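Local structure of peruvianin-I (Thevetia peruviana, 6ORM) at residues C11-N16 and N22-R27; F108-T111 and L116-K119; C77-L80 and S84-F87. The protein is a germin-like, cupin-fold protein of latex that hydrolyses peptide bonds, is classed as a cysteine peptidase and assembles as a hexamer. All blocks are in the same frame, centred on the assembly; numbering follows the deposited sequence.

Contact 1 (C11-N16 and N22-R27)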
ATOM      1  N   CYS A  11      10.102  15.609  -2.601  1.00 47.32           N
ATOM      2  CA  CYS A  11      10.707  15.563  -1.277  1.00 48.99           C
ATOM      3  C   CYS A  11      12.161  15.143  -1.423  1.00 47.32           C
ATOM      4  O   CYS A  11      12.499  13.981  -1.176  1.00 45.52           O
ATOM      5  CB  CYS A  11       9.935  14.590  -0.380  1.00 50.89           C
ATOM      6  SG  CYS A  11      10.231  14.744   1.392  1.00 53.44           S
ATOM      7  N   LEU A  12      13.024  16.069  -1.845  1.00 47.68           N
ATOM      8  CA  LEU A  12      14.391  15.706  -2.197  1.00 46.94           C
ATOM      9  C   LEU A  12      15.127  15.179  -0.976  1.00 47.49           C
ATOM     10  O   LEU A  12      15.142  15.820   0.077  1.00 49.17           O
ATOM     11  CB  LEU A  12      15.138  16.911  -2.765  1.00 47.34           C
ATOM     12  CG  LEU A  12      14.446  17.798  -3.797  1.00 48.44           C
ATOM     13  CD1 LEU A  12      15.392  18.908  -4.215  1.00 49.89           C
ATOM     14  CD2 LEU A  12      14.000  16.989  -4.996  1.00 47.01           C
ATOM     15  N   ALA A  13      15.738  14.007  -1.126  1.00 46.37           N
ATOM     16  CA  ALA A  13      16.492  13.406  -0.036  1.00 47.01           C
ATOM     17  C   ALA A  13      17.563  14.364   0.472  1.00 49.39           C
ATOM     18  O   ALA A  13      18.384  14.867  -0.300  1.00 49.53           O
ATOM     19  CB  ALA A  13      17.127  12.091  -0.493  1.00 44.87           C
ATOM     20  N   ASP A  14      17.541  14.626   1.777  1.00 50.60           N
ATOM     21  CA  ASP A  14      18.637  15.328   2.446  1.00 53.93           C
ATOM     22  C   ASP A  14      19.657  14.271   2.837  1.00 55.20           C
ATOM     23  O   ASP A  14      19.527  13.620   3.877  1.00 55.31           O
ATOM     24  CB  ASP A  14      18.129  16.106   3.656  1.00 55.15           C
ATOM     25  CG  ASP A  14      19.237  16.878   4.360  1.00 56.72           C
ATOM     26  OD1 ASP A  14      20.402  16.819   3.907  1.00 56.63           O
ATOM     27  OD2 ASP A  14      18.941  17.550   5.371  1.00 58.15           O
ATOM     28  N   LEU A  15      20.672  14.089   1.996  1.00 53.58           N
ATOM     29  CA  LEU A  15      21.651  13.019   2.218  1.00 56.03           C
ATOM     30  C   LEU A  15      22.644  13.311   3.329  1.00 61.25           C
ATOM     31  O   LEU A  15      23.348  12.374   3.747  1.00 61.31           O
ATOM     32  CB  LEU A  15      22.403  12.744   0.916  1.00 54.77           C
ATOM     33  CG  LEU A  15      21.510  12.303  -0.238  1.00 52.80           C
ATOM     34  CD1 LEU A  15      22.343  12.091  -1.490  1.00 52.77           C
ATOM     35  CD2 LEU A  15      20.749  11.041   0.136  1.00 51.34           C
ATOM     36  N   ASN A  16      22.754  14.547   3.796  1.00 62.12           N
ATOM     37  CA  ASN A  16      23.637  14.847   4.910  1.00 65.22           C
ATOM     38  C   ASN A  16      22.867  15.139   6.188  1.00 65.61           C
ATOM     39  O   ASN A  16      23.427  15.710   7.135  1.00 68.09           O
ATOM     40  CB  ASN A  16      24.565  16.005   4.542  1.00 68.09           C
ATOM     41  CG  ASN A  16      25.561  15.607   3.472  1.00 68.67           C
ATOM     42  OD1 ASN A  16      26.317  14.654   3.650  1.00 69.00           O
ATOM     43  ND2 ASN A  16      25.556  16.326   2.350  1.00 68.41           N
ATOM     44  N   ASN A  22      12.602   5.917   7.870  1.00 43.81           N
ATOM     45  CA  ASN A  22      12.250   5.110   6.713  1.00 41.90           C
ATOM     46  C   ASN A  22      12.402   5.960   5.461  1.00 41.89           C
ATOM     47  O   ASN A  22      11.692   6.956   5.291  1.00 43.81           O
ATOM     48  CB  ASN A  22      10.823   4.584   6.843  1.00 41.08           C
ATOM     49  CG  ASN A  22      10.506   3.514   5.817  1.00 39.11           C
ATOM     50  OD1 ASN A  22      11.386   2.760   5.401  1.00 38.14           O
ATOM     51  ND2 ASN A  22       9.245   3.443   5.403  1.00 38.03           N
ATOM     52  N   GLY A  23      13.344   5.588   4.606  1.00 40.79           N
ATOM     53  CA  GLY A  23      13.668   6.424   3.459  1.00 41.03           C
ATOM     54  C   GLY A  23      14.671   7.489   3.845  1.00 43.08           C
ATOM     55  O   GLY A  23      15.734   7.190   4.397  1.00 43.37           O
ATOM     56  N   TYR A  24      14.333   8.746   3.558  1.00 43.42           N
ATOM     57  CA  TYR A  24      15.205   9.878   3.832  1.00 45.49           C
ATOM     58  C   TYR A  24      14.383  11.072   4.290  1.00 46.80           C
ATOM     59  O   TYR A  24      13.278  11.297   3.772  1.00 46.29           O
ATOM     60  CB  TYR A  24      16.012  10.294   2.595  1.00 45.92           C
ATOM     61  CG  TYR A  24      17.103   9.342   2.186  1.00 46.36           C
ATOM     62  CD1 TYR A  24      18.308   9.296   2.875  1.00 48.02           C
ATOM     63  CD2 TYR A  24      16.941   8.505   1.091  1.00 45.37           C
ATOM     64  CE1 TYR A  24      19.314   8.431   2.491  1.00 48.19           C
ATOM     65  CE2 TYR A  24      17.939   7.641   0.702  1.00 45.55           C
ATOM     66  CZ  TYR A  24      19.122   7.606   1.405  1.00 47.26           C
ATOM     67  OH  TYR A  24      20.115   6.740   1.009  1.00 48.09           O
ATOM     68  N   PRO A  25      14.892  11.857   5.237  1.00 47.63           N
ATOM     69  CA  PRO A  25      14.338  13.197   5.438  1.00 49.36           C
ATOM     70  C   PRO A  25      14.583  14.042   4.199  1.00 49.49           C
ATOM     71  O   PRO A  25      15.434  13.732   3.359  1.00 47.83           O
ATOM     72  CB  PRO A  25      15.102  13.743   6.651  1.00 51.02           C
ATOM     73  CG  PRO A  25      16.244  12.829   6.873  1.00 50.40           C
ATOM     74  CD  PRO A  25      16.029  11.556   6.122  1.00 48.13           C
ATOM     75  N   CYS A  26      13.825  15.121   4.082  1.00 51.33           N
ATOM     76  CA  CYS A  26      13.853  15.909   2.865  1.00 51.82           C
ATOM     77  C   CYS A  26      14.420  17.296   3.118  1.00 53.70           C
ATOM     78  O   CYS A  26      14.397  17.816   4.238  1.00 54.39           O
ATOM     79  CB  CYS A  26      12.453  16.031   2.261  1.00 51.91           C
ATOM     80  SG  CYS A  26      11.537  14.492   2.175  1.00 51.34           S
ATOM     81  N   ARG A  27      14.949  17.885   2.052  1.00 52.79           N
ATOM     82  CA  ARG A  27      15.250  19.304   2.033  1.00 55.42           C
ATOM     83  C   ARG A  27      13.963  20.101   1.862  1.00 55.18           C
ATOM     84  O   ARG A  27      12.928  19.578   1.441  1.00 54.57           O
ATOM     85  CB  ARG A  27      16.247  19.624   0.926  1.00 56.98           C
ATOM     86  CG  ARG A  27      17.527  18.824   1.046  1.00 58.42           C
ATOM     87  CD  ARG A  27      18.519  19.202  -0.024  1.00 60.64           C
ATOM     88  NE  ARG A  27      19.008  18.026  -0.732  1.00 61.20           N
ATOM     89  CZ  ARG A  27      19.214  17.983  -2.042  1.00 61.75           C
ATOM     90  NH1 ARG A  27      18.983  19.055  -2.787  1.00 63.14           N
ATOM     91  NH2 ARG A  27      19.658  16.872  -2.605  1.00 60.76           N
TER
HETATM   92  O   HOH W   1      12.330  18.771  -1.281  1.00 49.67           O
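Cys11 and Cys26 tie the segments 11-16 and 22-27 covalently through a disulfide, although the modelled sulfur-sulfur bond is too short for its exact length to be trusted. The crosslink is set where two irregular segments run across each other rather than side by side, and a small set of backbone bonds continues it. The N of Asp14 donates to Pro25 O at 2.8 Å and almost straight (175°), while Arg27 N reaches Leu12 O at 2.9 Å. Together they form a single isolated bridge that places Ala13 opposite Cys26. A water adds a third link, accepting from Leu12 N at 2.8 Å and donating to Arg27 O at 2.9 Å.

Charged and polar side chains contribute more loosely. Arg27 bends at its third torsion (chi3 -128°), which turns the guanidinium back over residues 11-16; NE and NH2 then both give weak bonds to the one carbonyl oxygen of Ala13, and Leu12 CB lies over one face of the group. Arg27 CG packs against Asp14 CB, but the carboxylate does not meet the guanidinium. Instead, Asp14 OD1 accepts from Asn16 N in an Asx turn, approached from above the carboxylate plane.

Apolar contact is concentrated on Tyr24. Ala13 CB touches its CB at 3.7 Å, and Leu15 CD2 makes a CH-pi contact over one face of the ring, 4.0 Å from the centroid. The side-chain ND2 of Asn68 donates to both Cys11 O and Tyr24 O, one from each segment, and Ile21 of a second subunit packs on both cysteines. A covalent bond, two firm backbone bonds and a bridging water thus give definite shape to an N-terminal region without regular secondary structure, much as the disulfide does in other germins.

Contact 2 (F108-T111 and L116-K119)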
ATOM      1  N   PHE A 108      15.389 -15.812 -14.361  1.00 37.65           N
ATOM      2  CA  PHE A 108      15.049 -15.842 -12.946  1.00 37.12           C
ATOM      3  C   PHE A 108      14.468 -17.205 -12.592  1.00 38.12           C
ATOM      4  O   PHE A 108      13.973 -17.936 -13.453  1.00 38.91           O
ATOM      5  CB  PHE A 108      14.071 -14.714 -12.560  1.00 36.43           C
ATOM      6  CG  PHE A 108      12.638 -14.964 -12.964  1.00 37.05           C
ATOM      7  CD1 PHE A 108      11.772 -15.662 -12.134  1.00 37.02           C
ATOM      8  CD2 PHE A 108      12.150 -14.469 -14.162  1.00 37.35           C
ATOM      9  CE1 PHE A 108      10.455 -15.886 -12.503  1.00 37.36           C
ATOM     10  CE2 PHE A 108      10.831 -14.686 -14.536  1.00 38.01           C
ATOM     11  CZ  PHE A 108       9.984 -15.395 -13.704  1.00 37.90           C
ATOM     12  N   TYR A 109      14.545 -17.542 -11.304  1.00 37.44           N
ATOM     13  CA  TYR A 109      13.995 -18.779 -10.760  1.00 38.52           C
ATOM     14  C   TYR A 109      12.753 -18.467  -9.933  1.00 38.76           C
ATOM     15  O   TYR A 109      12.767 -17.540  -9.116  1.00 39.12           O
ATOM     16  CB  TYR A 109      15.023 -19.508  -9.888  1.00 39.21           C
ATOM     17  CG  TYR A 109      16.321 -19.835 -10.588  1.00 40.62           C
ATOM     18  CD1 TYR A 109      17.320 -18.880 -10.717  1.00 40.95           C
ATOM     19  CD2 TYR A 109      16.553 -21.101 -11.111  1.00 41.56           C
ATOM     20  CE1 TYR A 109      18.512 -19.175 -11.352  1.00 41.83           C
ATOM     21  CE2 TYR A 109      17.743 -21.405 -11.746  1.00 42.49           C
ATOM     22  CZ  TYR A 109      18.717 -20.435 -11.865  1.00 42.98           C
ATOM     23  OH  TYR A 109      19.904 -20.729 -12.497  1.00 45.03           O
ATOM     24  N   SER A 110      11.690 -19.240 -10.144  1.00 39.01           N
ATOM     25  CA  SER A 110      10.483 -19.075  -9.352  1.00 38.88           C
ATOM     26  C   SER A 110      10.636 -19.750  -7.989  1.00 38.78           C
ATOM     27  O   SER A 110      11.599 -20.472  -7.722  1.00 38.33           O
ATOM     28  CB  SER A 110       9.274 -19.642 -10.095  1.00 39.78           C
ATOM     29  OG  SER A 110       9.210 -21.051  -9.968  1.00 41.36           O
ATOM     30  N   THR A 111       9.654 -19.517  -7.121  1.00 39.10           N
ATOM     31  CA  THR A 111       9.615 -20.170  -5.818  1.00 40.19           C
ATOM     32  C   THR A 111       9.032 -21.576  -5.885  1.00 42.60           C
ATOM     33  O   THR A 111       8.879 -22.217  -4.840  1.00 44.04           O
ATOM     34  CB  THR A 111       8.811 -19.329  -4.822  1.00 38.92           C
ATOM     35  OG1 THR A 111       7.478 -19.145  -5.314  1.00 38.75           O
ATOM     36  CG2 THR A 111       9.472 -17.965  -4.610  1.00 37.05           C
ATOM     37  N   LEU A 116      13.234 -22.424 -13.842  1.00 42.48           N
ATOM     38  CA  LEU A 116      14.031 -21.380 -14.469  1.00 40.72           C
ATOM     39  C   LEU A 116      13.317 -20.851 -15.704  1.00 40.73           C
ATOM     40  O   LEU A 116      12.908 -21.630 -16.571  1.00 41.93           O
ATOM     41  CB  LEU A 116      15.418 -21.905 -14.840  1.00 41.11           C
ATOM     42  CG  LEU A 116      16.290 -20.952 -15.658  1.00 41.47           C
ATOM     43  CD1 LEU A 116      16.557 -19.659 -14.892  1.00 40.26           C
ATOM     44  CD2 LEU A 116      17.597 -21.622 -16.075  1.00 42.78           C
ATOM     45  N   TYR A 117      13.140 -19.532 -15.762  1.00 40.69           N
ATOM     46  CA  TYR A 117      12.619 -18.842 -16.937  1.00 40.60           C
ATOM     47  C   TYR A 117      13.750 -17.985 -17.492  1.00 40.49           C
ATOM     48  O   TYR A 117      14.153 -17.001 -16.864  1.00 39.66           O
ATOM     49  CB  TYR A 117      11.388 -18.010 -16.577  1.00 39.66           C
ATOM     50  CG  TYR A 117      10.308 -18.842 -15.920  1.00 40.31           C
ATOM     51  CD1 TYR A 117      10.336 -19.099 -14.555  1.00 39.74           C
ATOM     52  CD2 TYR A 117       9.280 -19.403 -16.670  1.00 41.60           C
ATOM     53  CE1 TYR A 117       9.365 -19.874 -13.952  1.00 40.81           C
ATOM     54  CE2 TYR A 117       8.301 -20.180 -16.074  1.00 42.23           C
ATOM     55  CZ  TYR A 117       8.349 -20.411 -14.716  1.00 41.78           C
ATOM     56  OH  TYR A 117       7.379 -21.181 -14.119  1.00 42.86           O
ATOM     57  N   VAL A 118      14.256 -18.359 -18.664  1.00 40.53           N
ATOM     58  CA  VAL A 118      15.479 -17.779 -19.207  1.00 40.66           C
ATOM     59  C   VAL A 118      15.296 -17.525 -20.697  1.00 41.68           C
ATOM     60  O   VAL A 118      14.693 -18.334 -21.409  1.00 42.86           O
ATOM     61  CB  VAL A 118      16.693 -18.698 -18.938  1.00 41.06           C
ATOM     62  CG1 VAL A 118      16.447 -20.096 -19.499  1.00 42.44           C
ATOM     63  CG2 VAL A 118      17.972 -18.100 -19.505  1.00 41.49           C
ATOM     64  N   LYS A 119      15.806 -16.388 -21.165  1.00 41.56           N
ATOM     65  CA  LYS A 119      15.731 -16.024 -22.570  1.00 42.89           C
ATOM     66  C   LYS A 119      17.003 -15.288 -22.961  1.00 43.24           C
ATOM     67  O   LYS A 119      17.644 -14.635 -22.131  1.00 42.06           O
ATOM     68  CB  LYS A 119      14.515 -15.139 -22.878  1.00 42.47           C
ATOM     69  CG  LYS A 119      13.170 -15.840 -22.772  1.00 42.79           C
ATOM     70  CD  LYS A 119      13.006 -16.924 -23.826  1.00 44.59           C
ATOM     71  CE  LYS A 119      12.938 -16.344 -25.226  1.00 46.03           C
ATOM     72  NZ  LYS A 119      12.727 -17.404 -26.255  1.00 47.93           N
TER
HETATM   73  O   HOH W   2       7.072 -21.710 -11.413  1.00 42.59           O
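Phe108 and Tyr117 face each other as a hydrogen-bonded antiparallel pair, with their rings on the same side of the sheet. Their planes are nearly parallel, 24° apart, yet slid so far that they barely overlap: Phe108 CE1 and CZ meet Tyr117 CD1, the former at 3.8 Å, while Tyr117 CB lies over one face of the phenylalanine ring. Phe108 CG stands between its backbone N and carbonyl carbon (chi1 77°), and the end of the ring comes closer to the partner strand than its root does. Beyond it, Ser110 CB sits at the edge of the Tyr117 ring, and a water lying in that ring's plane joins Tyr117 OH to Ser110 OG, which also receives Asn112 N.

The other side of the sheet carries a simpler pair. Leu116 CD1 is centred over one face of the Tyr109 ring, 3.8 Å from the centroid. Between the two faces, Tyr117 N to Phe108 O (2.9 Å) and Phe108 N to Tyr117 O (3.0 Å) close the hydrogen-bonded ring.

This is the turn end of the hairpin, where loop 110-115 connects strands 104-109 and 116-121. Strand 135-139 flanks 104-109, its Phe136 touching Tyr109 and Leu116, while Phe37 of a neighbouring subunit meets Phe108 and Tyr117 edge-to-face.

Contact 3 (C77-L80 and S84-F87)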
ATOM      1  N   CYS A  77      23.759  -1.578 -16.087  1.00 40.39           N
ATOM      2  CA  CYS A  77      24.665  -2.702 -15.911  1.00 41.42           C
ATOM      3  C   CYS A  77      25.442  -2.909 -17.200  1.00 42.03           C
ATOM      4  O   CYS A  77      24.846  -3.025 -18.276  1.00 42.97           O
ATOM      5  CB  CYS A  77      23.903  -3.973 -15.530  1.00 41.45           C
ATOM      6  SG  CYS A  77      22.926  -3.873 -13.997  1.00 41.64           S
ATOM      7  N   VAL A  78      26.765  -2.960 -17.089  1.00 41.86           N
ATOM      8  CA  VAL A  78      27.646  -3.243 -18.215  1.00 42.89           C
ATOM      9  C   VAL A  78      28.434  -4.503 -17.891  1.00 42.97           C
ATOM     10  O   VAL A  78      29.019  -4.616 -16.808  1.00 42.80           O
ATOM     11  CB  VAL A  78      28.584  -2.059 -18.512  1.00 44.94           C
ATOM     12  CG1 VAL A  78      29.537  -2.396 -19.653  1.00 46.78           C
ATOM     13  CG2 VAL A  78      27.769  -0.811 -18.835  1.00 45.05           C
ATOM     14  N   LEU A  79      28.446  -5.444 -18.829  1.00 44.50           N
ATOM     15  CA  LEU A  79      29.141  -6.714 -18.674  1.00 45.59           C
ATOM     16  C   LEU A  79      30.271  -6.781 -19.689  1.00 47.31           C
ATOM     17  O   LEU A  79      30.034  -6.650 -20.894  1.00 47.90           O
ATOM     18  CB  LEU A  79      28.184  -7.891 -18.862  1.00 45.36           C
ATOM     19  CG  LEU A  79      27.159  -8.158 -17.760  1.00 44.43           C
ATOM     20  CD1 LEU A  79      26.150  -9.203 -18.216  1.00 43.73           C
ATOM     21  CD2 LEU A  79      27.851  -8.601 -16.478  1.00 44.94           C
ATOM     22  N   LEU A  80      31.494  -6.975 -19.199  1.00 47.73           N
ATOM     23  CA  LEU A  80      32.611  -7.272 -20.075  1.00 49.31           C
ATOM     24  C   LEU A  80      32.353  -8.590 -20.803  1.00 49.51           C
ATOM     25  O   LEU A  80      31.474  -9.362 -20.409  1.00 48.04           O
ATOM     26  CB  LEU A  80      33.904  -7.353 -19.267  1.00 51.11           C
ATOM     27  CG  LEU A  80      34.346  -6.062 -18.578  1.00 52.26           C
ATOM     28  CD1 LEU A  80      35.509  -6.333 -17.641  1.00 53.51           C
ATOM     29  CD2 LEU A  80      34.718  -5.009 -19.611  1.00 54.04           C
ATOM     30  N   SER A  84      29.396 -11.915 -16.039  1.00 47.21           N
ATOM     31  CA  SER A  84      28.099 -12.344 -15.546  1.00 46.67           C
ATOM     32  C   SER A  84      27.849 -11.679 -14.203  1.00 45.13           C
ATOM     33  O   SER A  84      28.774 -11.205 -13.538  1.00 46.07           O
ATOM     34  CB  SER A  84      28.007 -13.871 -15.429  1.00 48.05           C
ATOM     35  OG  SER A  84      28.347 -14.306 -14.127  1.00 48.91           O
ATOM     36  N   THR A  85      26.582 -11.659 -13.807  1.00 43.86           N
ATOM     37  CA  THR A  85      26.163 -11.014 -12.572  1.00 42.59           C
ATOM     38  C   THR A  85      26.270 -11.925 -11.361  1.00 43.32           C
ATOM     39  O   THR A  85      26.129 -11.438 -10.235  1.00 42.60           O
ATOM     40  CB  THR A  85      24.710 -10.545 -12.688  1.00 40.82           C
ATOM     41  OG1 THR A  85      23.868 -11.686 -12.897  1.00 40.04           O
ATOM     42  CG2 THR A  85      24.548  -9.583 -13.855  1.00 40.71           C
ATOM     43  N   GLN A  86      26.493 -13.226 -11.573  1.00 44.92           N
ATOM     44  CA  GLN A  86      26.308 -14.251 -10.552  1.00 45.69           C
ATOM     45  C   GLN A  86      24.819 -14.276 -10.214  1.00 43.17           C
ATOM     46  O   GLN A  86      24.017 -13.607 -10.875  1.00 42.22           O
ATOM     47  CB  GLN A  86      27.165 -14.000  -9.304  1.00 48.10           C
ATOM     48  CG  GLN A  86      28.585 -13.498  -9.591  1.00 50.77           C
ATOM     49  CD  GLN A  86      29.421 -14.464 -10.410  1.00 53.84           C
ATOM     50  OE1 GLN A  86      30.043 -15.376  -9.872  1.00 55.38           O
ATOM     51  NE2 GLN A  86      29.450 -14.256 -11.723  1.00 54.93           N
ATOM     52  N   PHE A  87      24.419 -15.087  -9.243  1.00 43.00           N
ATOM     53  CA  PHE A  87      23.018 -15.140  -8.846  1.00 42.02           C
ATOM     54  C   PHE A  87      22.715 -14.011  -7.868  1.00 41.27           C
ATOM     55  O   PHE A  87      23.378 -13.878  -6.835  1.00 42.21           O
ATOM     56  CB  PHE A  87      22.695 -16.503  -8.239  1.00 42.39           C
ATOM     57  CG  PHE A  87      22.927 -17.645  -9.186  1.00 44.07           C
ATOM     58  CD1 PHE A  87      22.122 -17.810 -10.302  1.00 44.14           C
ATOM     59  CD2 PHE A  87      23.957 -18.544  -8.971  1.00 46.27           C
ATOM     60  CE1 PHE A  87      22.331 -18.859 -11.179  1.00 45.48           C
ATOM     61  CE2 PHE A  87      24.169 -19.598  -9.841  1.00 47.25           C
ATOM     62  CZ  PHE A  87      23.357 -19.753 -10.951  1.00 46.83           C
TER
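Leu79 makes a buried, purely van der Waals contact with Ser84 and Thr85, joining the end of strand 73-79 to the loop that follows it before strand 87-89. The contact is small, and almost all of it is made by one methyl group. Leu79 CD2 lies against the backbone of the loop, 3.7 Å from Ser84 N and 3.8 Å from Ser84 C, and only then meets a side chain, the CG2 of Thr85 at 4.3 Å. With CG anti to the carbonyl carbon (chi1 -72°), the isobutyl group extends from the strand toward the loop and spans the gap between backbones whose nearest CA atoms, those of Leu79 and Ser84, are 6.5 Å apart.

The loop keeps its shape by bonds of its own. Thr85 OG1 donates to Gln86 O at 2.8 Å, in the carbonyl plane and on a lone pair, and it also receives Thr137 N; Gln86 N adds a weak bond to Ser84 OG. Leu79 is further enclosed by Leu54, Thr137, Asn139 and Phe147. An inward leucine that touches the returning loop while strands close round it is an arrangement at home in the hydrophobic interior of the cupin beta-barrel.

Overall arrangement
The three contacts show how chemistry follows position. Contact 3 is nearest the middle of the chain and is buried by strands of its own subunit; a single apolar side chain does its work. Contact 2 lies further out, yet it too is buried, between strands of its own chain and residues of neighbouring subunits, and it combines strand pairing with aromatic packing. Contact 1, partly buried and on the opposite side of the chain's centre from both, lacks regular structure and relies on a disulfide, two backbone hydrogen bonds and weaker side-chain ones. Contacts 2 and 3 share the cupin domain and touch where Tyr109 OH meets Phe87 CE1 at 3.3 Å; contact 1 stays about 19 Å from contact 3 at the nearest atoms.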